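Gram-negative insecticidal protein (Chromobacterium piscinae, PDB 6FBM) is an insecticidal toxin of the MACPF and beta-tripod families that probably kills susceptible insects by forming pores in membranes. Local coordinates at residues G381-W393 / Y404-R416. Sequence-based numbering, arbitrary orientation.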
ATOM      1  N   GLY A 381     -34.328  10.859 -40.912  1.00 16.16           N
ATOM      2  CA  GLY A 381     -35.645  10.229 -41.053  1.00 15.83           C
ATOM      3  C   GLY A 381     -36.774  11.175 -41.405  1.00 15.68           C
ATOM      4  O   GLY A 381     -37.937  10.884 -41.095  1.00 16.02           O
ATOM      5  N   VAL A 382     -36.465  12.300 -42.037  1.00 15.02           N
ATOM      6  CA  VAL A 382     -37.519  13.218 -42.542  1.00 14.64           C
ATOM      7  C   VAL A 382     -38.277  12.704 -43.761  1.00 14.03           C
ATOM      8  O   VAL A 382     -39.404  13.140 -44.026  1.00 14.28           O
ATOM      9  CB  VAL A 382     -36.983  14.631 -42.865  1.00 15.45           C
ATOM     10  CG1 VAL A 382     -36.499  15.322 -41.607  1.00 15.94           C
ATOM     11  CG2 VAL A 382     -35.868  14.594 -43.880  1.00 15.49           C
ATOM     12  N   LEU A 383     -37.622  11.821 -44.523  1.00 13.22           N
ATOM     13  CA  LEU A 383     -38.255  11.060 -45.573  1.00 12.58           C
ATOM     14  C   LEU A 383     -38.442   9.671 -45.049  1.00 13.02           C
ATOM     15  O   LEU A 383     -37.511   9.075 -44.506  1.00 13.40           O
ATOM     16  CB  LEU A 383     -37.371  11.003 -46.814  1.00 12.38           C
ATOM     17  CG  LEU A 383     -37.005  12.361 -47.432  1.00 12.43           C
ATOM     18  CD1 LEU A 383     -36.111  12.159 -48.634  1.00 12.12           C
ATOM     19  CD2 LEU A 383     -38.252  13.166 -47.789  1.00 12.30           C
ATOM     20  N   LYS A 384     -39.644   9.143 -45.227  1.00 13.08           N
ATOM     21  CA  LYS A 384     -39.946   7.779 -44.851  1.00 13.31           C
ATOM     22  C   LYS A 384     -40.905   7.212 -45.859  1.00 12.68           C
ATOM     23  O   LYS A 384     -41.810   7.914 -46.298  1.00 12.65           O
ATOM     24  CB  LYS A 384     -40.579   7.759 -43.462  1.00 14.48           C
ATOM     25  CG  LYS A 384     -40.663   6.403 -42.843  1.00 15.65           C
ATOM     26  CD  LYS A 384     -41.121   6.449 -41.413  1.00 17.26           C
ATOM     27  CE  LYS A 384     -41.057   5.022 -40.871  1.00 18.30           C
ATOM     28  NZ  LYS A 384     -41.449   5.050 -39.464  1.00 20.50           N
ATOM     29  N   ALA A 385     -40.727   5.944 -46.224  1.00 12.58           N
ATOM     30  CA  ALA A 385     -41.658   5.275 -47.155  1.00 12.50           C
ATOM     31  C   ALA A 385     -43.109   5.313 -46.660  1.00 12.76           C
ATOM     32  O   ALA A 385     -43.365   5.330 -45.444  1.00 12.70           O
ATOM     33  CB  ALA A 385     -41.240   3.824 -47.413  1.00 12.39           C
ATOM     34  N   PRO A 386     -44.078   5.318 -47.605  1.00 13.51           N
ATOM     35  CA  PRO A 386     -45.480   5.203 -47.225  1.00 13.02           C
ATOM     36  C   PRO A 386     -45.789   3.852 -46.648  1.00 12.74           C
ATOM     37  O   PRO A 386     -45.095   2.898 -46.947  1.00 14.38           O
ATOM     38  CB  PRO A 386     -46.215   5.411 -48.557  1.00 13.00           C
ATOM     39  CG  PRO A 386     -45.263   5.020 -49.614  1.00 13.04           C
ATOM     40  CD  PRO A 386     -43.916   5.375 -49.077  1.00 13.17           C
ATOM     41  N   VAL A 387     -46.805   3.762 -45.810  1.00 12.54           N
ATOM     42  CA  VAL A 387     -47.236   2.451 -45.278  1.00 12.45           C
ATOM     43  C   VAL A 387     -48.099   1.694 -46.257  1.00 12.23           C
ATOM     44  O   VAL A 387     -48.284   0.500 -46.151  1.00 11.94           O
ATOM     45  CB  VAL A 387     -47.928   2.548 -43.909  1.00 12.53           C
ATOM     46  CG1 VAL A 387     -46.961   3.206 -42.920  1.00 12.72           C
ATOM     47  CG2 VAL A 387     -49.278   3.240 -43.965  1.00 12.06           C
ATOM     48  N   GLY A 388     -48.655   2.405 -47.220  1.00 12.82           N
ATOM     49  CA  GLY A 388     -49.445   1.778 -48.265  1.00 12.71           C
ATOM     50  C   GLY A 388     -50.053   2.778 -49.208  1.00 12.81           C
ATOM     51  O   GLY A 388     -49.716   3.966 -49.173  1.00 12.04           O
ATOM     52  N   TRP A 389     -50.961   2.285 -50.041  1.00 13.32           N
ATOM     53  CA  TRP A 389     -51.612   3.109 -51.014  1.00 14.02           C
ATOM     54  C   TRP A 389     -53.119   2.859 -51.039  1.00 15.82           C
ATOM     55  O   TRP A 389     -53.557   1.716 -51.006  1.00 15.12           O
ATOM     56  CB  TRP A 389     -51.022   2.818 -52.383  1.00 13.33           C
ATOM     57  CG  TRP A 389     -49.579   3.131 -52.522  1.00 11.93           C
ATOM     58  CD1 TRP A 389     -48.546   2.318 -52.205  1.00 11.47           C
ATOM     59  CD2 TRP A 389     -49.001   4.323 -53.057  1.00 11.08           C
ATOM     60  NE1 TRP A 389     -47.356   2.928 -52.499  1.00 10.94           N
ATOM     61  CE2 TRP A 389     -47.602   4.160 -53.023  1.00 10.66           C
ATOM     62  CE3 TRP A 389     -49.526   5.529 -53.536  1.00 10.71           C
ATOM     63  CZ2 TRP A 389     -46.728   5.136 -53.453  1.00 10.23           C
ATOM     64  CZ3 TRP A 389     -48.646   6.515 -53.980  1.00 10.19           C
ATOM     65  CH2 TRP A 389     -47.271   6.307 -53.944  1.00 10.14           C
ATOM     66  N   GLN A 390     -53.889   3.940 -51.108  1.00 18.35           N
ATOM     67  CA  GLN A 390     -55.330   3.868 -51.287  1.00 20.91           C
ATOM     68  C   GLN A 390     -55.799   4.629 -52.525  1.00 20.75           C
ATOM     69  O   GLN A 390     -55.099   5.501 -53.039  1.00 19.50           O
ATOM     70  CB  GLN A 390     -56.036   4.418 -50.042  1.00 22.94           C
ATOM     71  CG  GLN A 390     -56.156   5.933 -49.911  1.00 25.29           C
ATOM     72  CD  GLN A 390     -56.561   6.376 -48.539  1.00 28.81           C
ATOM     73  OE1 GLN A 390     -57.150   5.592 -47.775  1.00 32.76           O
ATOM     74  NE2 GLN A 390     -56.238   7.635 -48.198  1.00 28.04           N
ATOM     75  N   ARG A 391     -57.004   4.297 -52.966  1.00 21.28           N
ATOM     76  CA  ARG A 391     -57.560   4.848 -54.176  1.00 22.43           C
ATOM     77  C   ARG A 391     -58.366   6.099 -53.913  1.00 22.15           C
ATOM     78  O   ARG A 391     -59.297   6.085 -53.140  1.00 23.06           O
ATOM     79  CB  ARG A 391     -58.442   3.845 -54.879  1.00 24.12           C
ATOM     80  CG  ARG A 391     -57.688   2.735 -55.548  1.00 26.05           C
ATOM     81  CD  ARG A 391     -58.459   2.180 -56.753  1.00 28.26           C
ATOM     82  NE  ARG A 391     -58.413   0.724 -56.796  1.00 28.82           N
ATOM     83  CZ  ARG A 391     -59.145  -0.080 -56.031  1.00 31.16           C
ATOM     84  NH1 ARG A 391     -59.990   0.404 -55.128  1.00 34.74           N
ATOM     85  NH2 ARG A 391     -59.015  -1.393 -56.146  1.00 32.14           N
ATOM     86  N   VAL A 392     -57.989   7.174 -54.585  1.00 21.30           N
ATOM     87  CA  VAL A 392     -58.792   8.357 -54.614  1.00 21.79           C
ATOM     88  C   VAL A 392     -59.941   8.099 -55.605  1.00 21.77           C
ATOM     89  O   VAL A 392     -61.051   8.587 -55.399  1.00 20.73           O
ATOM     90  CB  VAL A 392     -57.955   9.585 -55.040  1.00 21.47           C
ATOM     91  CG1 VAL A 392     -58.803  10.852 -55.065  1.00 22.22           C
ATOM     92  CG2 VAL A 392     -56.833   9.802 -54.075  1.00 21.89           C
ATOM     93  N   TRP A 393     -59.644   7.331 -56.659  1.00 21.52           N
ATOM     94  CA  TRP A 393     -60.552   7.151 -57.784  1.00 21.61           C
ATOM     95  C   TRP A 393     -60.128   5.972 -58.631  1.00 21.92           C
ATOM     96  O   TRP A 393     -58.945   5.700 -58.762  1.00 19.97           O
ATOM     97  CB  TRP A 393     -60.506   8.400 -58.658  1.00 21.06           C
ATOM     98  CG  TRP A 393     -61.196   8.294 -59.979  1.00 21.57           C
ATOM     99  CD1 TRP A 393     -62.515   8.535 -60.237  1.00 22.22           C
ATOM    100  CD2 TRP A 393     -60.603   7.927 -61.236  1.00 22.20           C
ATOM    101  NE1 TRP A 393     -62.784   8.333 -61.570  1.00 21.99           N
ATOM    102  CE2 TRP A 393     -61.631   7.960 -62.208  1.00 22.12           C
ATOM    103  CE3 TRP A 393     -59.318   7.568 -61.632  1.00 21.58           C
ATOM    104  CZ2 TRP A 393     -61.404   7.648 -63.546  1.00 21.64           C
ATOM    105  CZ3 TRP A 393     -59.097   7.258 -62.962  1.00 21.83           C
ATOM    106  CH2 TRP A 393     -60.132   7.300 -63.901  1.00 21.93           C
ATOM    107  N   TYR A 404     -57.963   2.442 -64.912  1.00 20.04           N
ATOM    108  CA  TYR A 404     -57.385   3.765 -64.752  1.00 19.45           C
ATOM    109  C   TYR A 404     -57.694   4.191 -63.342  1.00 18.55           C
ATOM    110  O   TYR A 404     -58.850   4.148 -62.946  1.00 19.12           O
ATOM    111  CB  TYR A 404     -58.015   4.754 -65.737  1.00 19.25           C
ATOM    112  CG  TYR A 404     -57.885   4.282 -67.156  1.00 19.63           C
ATOM    113  CD1 TYR A 404     -56.766   4.604 -67.927  1.00 19.68           C
ATOM    114  CD2 TYR A 404     -58.861   3.475 -67.722  1.00 20.41           C
ATOM    115  CE1 TYR A 404     -56.638   4.134 -69.226  1.00 20.32           C
ATOM    116  CE2 TYR A 404     -58.739   2.989 -69.016  1.00 20.82           C
ATOM    117  CZ  TYR A 404     -57.641   3.324 -69.765  1.00 20.30           C
ATOM    118  OH  TYR A 404     -57.524   2.846 -71.035  1.00 20.09           O
ATOM    119  N   ALA A 405     -56.679   4.594 -62.579  1.00 17.25           N
ATOM    120  CA  ALA A 405     -56.882   4.915 -61.169  1.00 16.00           C
ATOM    121  C   ALA A 405     -55.952   5.983 -60.661  1.00 15.35           C
ATOM    122  O   ALA A 405     -54.846   6.132 -61.167  1.00 15.79           O
ATOM    123  CB  ALA A 405     -56.720   3.657 -60.333  1.00 15.69           C
ATOM    124  N   CYS A 406     -56.407   6.697 -59.640  1.00 14.53           N
ATOM    125  CA  CYS A 406     -55.598   7.683 -58.947  1.00 14.59           C
ATOM    126  C   CYS A 406     -55.321   7.120 -57.562  1.00 14.64           C
ATOM    127  O   CYS A 406     -56.262   6.779 -56.839  1.00 14.34           O
ATOM    128  CB  CYS A 406     -56.361   8.976 -58.825  1.00 14.42           C
ATOM    129  SG  CYS A 406     -55.433  10.244 -57.981  1.00 15.07           S
ATOM    130  N   TRP A 407     -54.039   7.008 -57.198  1.00 13.95           N
ATOM    131  CA  TRP A 407     -53.669   6.478 -55.888  1.00 13.65           C
ATOM    132  C   TRP A 407     -53.015   7.533 -55.002  1.00 14.19           C
ATOM    133  O   TRP A 407     -52.358   8.445 -55.507  1.00 13.47           O
ATOM    134  CB  TRP A 407     -52.732   5.307 -56.026  1.00 12.91           C
ATOM    135  CG  TRP A 407     -53.314   4.104 -56.645  1.00 12.63           C
ATOM    136  CD1 TRP A 407     -53.443   3.856 -57.982  1.00 12.78           C
ATOM    137  CD2 TRP A 407     -53.799   2.944 -55.976  1.00 12.19           C
ATOM    138  NE1 TRP A 407     -53.993   2.626 -58.188  1.00 12.46           N
ATOM    139  CE2 TRP A 407     -54.229   2.045 -56.964  1.00 12.54           C
ATOM    140  CE3 TRP A 407     -53.920   2.578 -54.628  1.00 12.36           C
ATOM    141  CZ2 TRP A 407     -54.769   0.791 -56.652  1.00 12.35           C
ATOM    142  CZ3 TRP A 407     -54.461   1.331 -54.321  1.00 12.24           C
ATOM    143  CH2 TRP A 407     -54.881   0.464 -55.328  1.00 12.39           C
ATOM    144  N   ARG A 408     -53.211   7.385 -53.685  1.00 14.88           N
ATOM    145  CA  ARG A 408     -52.570   8.222 -52.671  1.00 16.44           C
ATOM    146  C   ARG A 408     -51.676   7.393 -51.840  1.00 17.56           C
ATOM    147  O   ARG A 408     -52.062   6.283 -51.417  1.00 17.64           O
ATOM    148  CB  ARG A 408     -53.547   8.709 -51.633  1.00 17.54           C
ATOM    149  CG  ARG A 408     -54.156  10.021 -51.932  1.00 18.29           C
ATOM    150  CD  ARG A 408     -53.921  11.055 -50.870  1.00 18.42           C
ATOM    151  NE  ARG A 408     -55.178  11.766 -50.707  1.00 19.87           N
ATOM    152  CZ  ARG A 408     -55.725  12.617 -51.579  1.00 19.31           C
ATOM    153  NH1 ARG A 408     -56.886  13.152 -51.255  1.00 21.21           N
ATOM    154  NH2 ARG A 408     -55.139  12.978 -52.726  1.00 18.13           N
ATOM    155  N   ALA A 409     -50.523   7.949 -51.514  1.00 16.58           N
ATOM    156  CA  ALA A 409     -49.703   7.335 -50.509  1.00 16.55           C
ATOM    157  C   ALA A 409     -50.421   7.492 -49.171  1.00 16.23           C
ATOM    158  O   ALA A 409     -50.941   8.561 -48.846  1.00 18.14           O
ATOM    159  CB  ALA A 409     -48.334   7.987 -50.477  1.00 17.03           C
ATOM    160  N   ILE A 410     -50.510   6.398 -48.438  1.00 15.24           N
ATOM    161  CA  ILE A 410     -50.902   6.438 -47.051  1.00 14.89           C
ATOM    162  C   ILE A 410     -49.605   6.675 -46.278  1.00 14.26           C
ATOM    163  O   ILE A 410     -48.730   5.801 -46.269  1.00 13.29           O
ATOM    164  CB  ILE A 410     -51.585   5.135 -46.579  1.00 14.43           C
ATOM    165  CG1 ILE A 410     -52.791   4.799 -47.444  1.00 13.97           C
ATOM    166  CG2 ILE A 410     -52.043   5.289 -45.131  1.00 14.79           C
ATOM    167  CD1 ILE A 410     -53.280   3.373 -47.281  1.00 14.41           C
ATOM    168  N   PRO A 411     -49.463   7.856 -45.657  1.00 14.54           N
ATOM    169  CA  PRO A 411     -48.211   8.106 -44.946  1.00 15.41           C
ATOM    170  C   PRO A 411     -48.171   7.415 -43.595  1.00 17.43           C
ATOM    171  O   PRO A 411     -49.227   7.248 -42.947  1.00 19.29           O
ATOM    172  CB  PRO A 411     -48.206   9.624 -44.741  1.00 14.84           C
ATOM    173  CG  PRO A 411     -49.474  10.144 -45.360  1.00 14.66           C
ATOM    174  CD  PRO A 411     -50.397   8.980 -45.516  1.00 14.02           C
ATOM    175  N   PRO A 412     -46.959   7.033 -43.132  1.00 19.28           N
ATOM    176  CA  PRO A 412     -46.851   6.606 -41.718  1.00 19.14           C
ATOM    177  C   PRO A 412     -47.143   7.777 -40.802  1.00 20.16           C
ATOM    178  O   PRO A 412     -47.089   8.931 -41.235  1.00 17.67           O
ATOM    179  CB  PRO A 412     -45.406   6.178 -41.579  1.00 18.36           C
ATOM    180  CG  PRO A 412     -44.683   6.929 -42.665  1.00 18.98           C
ATOM    181  CD  PRO A 412     -45.641   7.109 -43.795  1.00 18.53           C
ATOM    182  N   GLN A 413     -47.453   7.456 -39.548  1.00 25.63           N
ATOM    183  CA  GLN A 413     -47.831   8.443 -38.536  1.00 29.89           C
ATOM    184  C   GLN A 413     -46.809   9.591 -38.474  1.00 27.62           C
ATOM    185  O   GLN A 413     -45.596   9.342 -38.316  1.00 25.44           O
ATOM    186  CB  GLN A 413     -47.950   7.798 -37.129  1.00 37.22           C
ATOM    187  CG  GLN A 413     -48.569   8.734 -36.057  1.00 43.33           C
ATOM    188  CD  GLN A 413     -50.060   9.043 -36.322  1.00 51.02           C
ATOM    189  OE1 GLN A 413     -50.715   8.350 -37.130  1.00 53.59           O
ATOM    190  NE2 GLN A 413     -50.578  10.099 -35.696  1.00 55.75           N
ATOM    191  N   GLY A 414     -47.321  10.819 -38.632  1.00 23.86           N
ATOM    192  CA  GLY A 414     -46.507  12.028 -38.589  1.00 22.28           C
ATOM    193  C   GLY A 414     -45.985  12.545 -39.919  1.00 21.24           C
ATOM    194  O   GLY A 414     -45.411  13.625 -39.952  1.00 20.93           O
ATOM    195  N   TYR A 415     -46.179  11.793 -41.009  1.00 19.64           N
ATOM    196  CA  TYR A 415     -45.693  12.198 -42.332  1.00 19.11           C
ATOM    197  C   TYR A 415     -46.840  12.576 -43.293  1.00 18.57           C
ATOM    198  O   TYR A 415     -48.006  12.402 -42.983  1.00 17.46           O
ATOM    199  CB  TYR A 415     -44.836  11.094 -42.917  1.00 17.65           C
ATOM    200  CG  TYR A 415     -43.627  10.770 -42.106  1.00 17.67           C
ATOM    201  CD1 TYR A 415     -43.736  10.080 -40.896  1.00 17.30           C
ATOM    202  CD2 TYR A 415     -42.337  11.136 -42.543  1.00 17.28           C
ATOM    203  CE1 TYR A 415     -42.613   9.782 -40.140  1.00 17.11           C
ATOM    204  CE2 TYR A 415     -41.204  10.834 -41.787  1.00 16.71           C
ATOM    205  CZ  TYR A 415     -41.349  10.165 -40.595  1.00 16.85           C
ATOM    206  OH  TYR A 415     -40.243   9.868 -39.878  1.00 15.65           O
ATOM    207  N   ARG A 416     -46.476  13.124 -44.446  1.00 19.75           N
ATOM    208  CA  ARG A 416     -47.444  13.582 -45.442  1.00 20.24           C
ATOM    209  C   ARG A 416     -46.957  13.248 -46.830  1.00 20.36           C
ATOM    210  O   ARG A 416     -45.760  13.259 -47.084  1.00 20.27           O
ATOM    211  CB  ARG A 416     -47.566  15.109 -45.394  1.00 20.86           C
ATOM    212  CG  ARG A 416     -47.972  15.688 -44.065  1.00 19.77           C
ATOM    213  CD  ARG A 416     -49.456  15.500 -43.834  1.00 19.86           C
ATOM    214  NE  ARG A 416     -49.790  16.112 -42.560  1.00 20.59           N
ATOM    215  CZ  ARG A 416     -49.617  15.567 -41.361  1.00 20.17           C
ATOM    216  NH1 ARG A 416     -49.160  14.338 -41.228  1.00 20.15           N
ATOM    217  NH2 ARG A 416     -49.921  16.283 -40.289  1.00 20.92           N
TER
HETATM  218  O   HOH W   1     -41.102   7.792 -37.432  1.00 22.29           O
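Arg-391 lays its aliphatic stem over one face of the Trp-407 indole, with CG 3.5 Å from the centroid of the six-membered ring and only 7° off the ring normal. In both side chains CG lies anti to the carbonyl carbon, and they run side by side in the same direction, an overlap that a long, flexible arginine makes well at an exposed edge. The two residues form a non-hydrogen-bonded antiparallel pair, as do Trp-389 and Ala-409 on the same face. There the methyl CB of Ala-409 sits 4.0 Å from the centroid of the six-membered ring of Trp-389, small enough for the indole to lie across the neighbouring strand; Tyr-437 meets this indole edge-to-face. On the opposite face lies Arg-408, whose CG meets CG2 of the bulged Val-392 at 3.4 Å; the same methyl lies over one face of the guanidinium, offset toward its rim, and NH2 forms a salt bridge with Asp-420.

Within the sheet, Gln-390 and Arg-408, a hydrogen-bonded pair, exchange two backbone bonds, the one from Arg-408 N to Gln-390 O nearly straight at 170°. At either end of this ladder the register slips: Cys-406 O takes the N-H of Val-392 and, weakly, that of Trp-393, while Ile-410 accepts the N-H of Val-387 on its O and gives its own to Gly-388 O. Farther along, Tyr-415 donates its OH to Gly-381 O (2.8 Å), while CB of Lys-384 covers one face of the phenol, the lysine crossing it at about a right angle. Tyr-415 thus joins a polar tip to an apolar ring, suiting a buried place beside the backbone. The arrangement is that of a twisted antiparallel beta ladder bounded by two classic beta bulges, its strand 404-410 also pairing with strand 421-426 within the Vps62-like region.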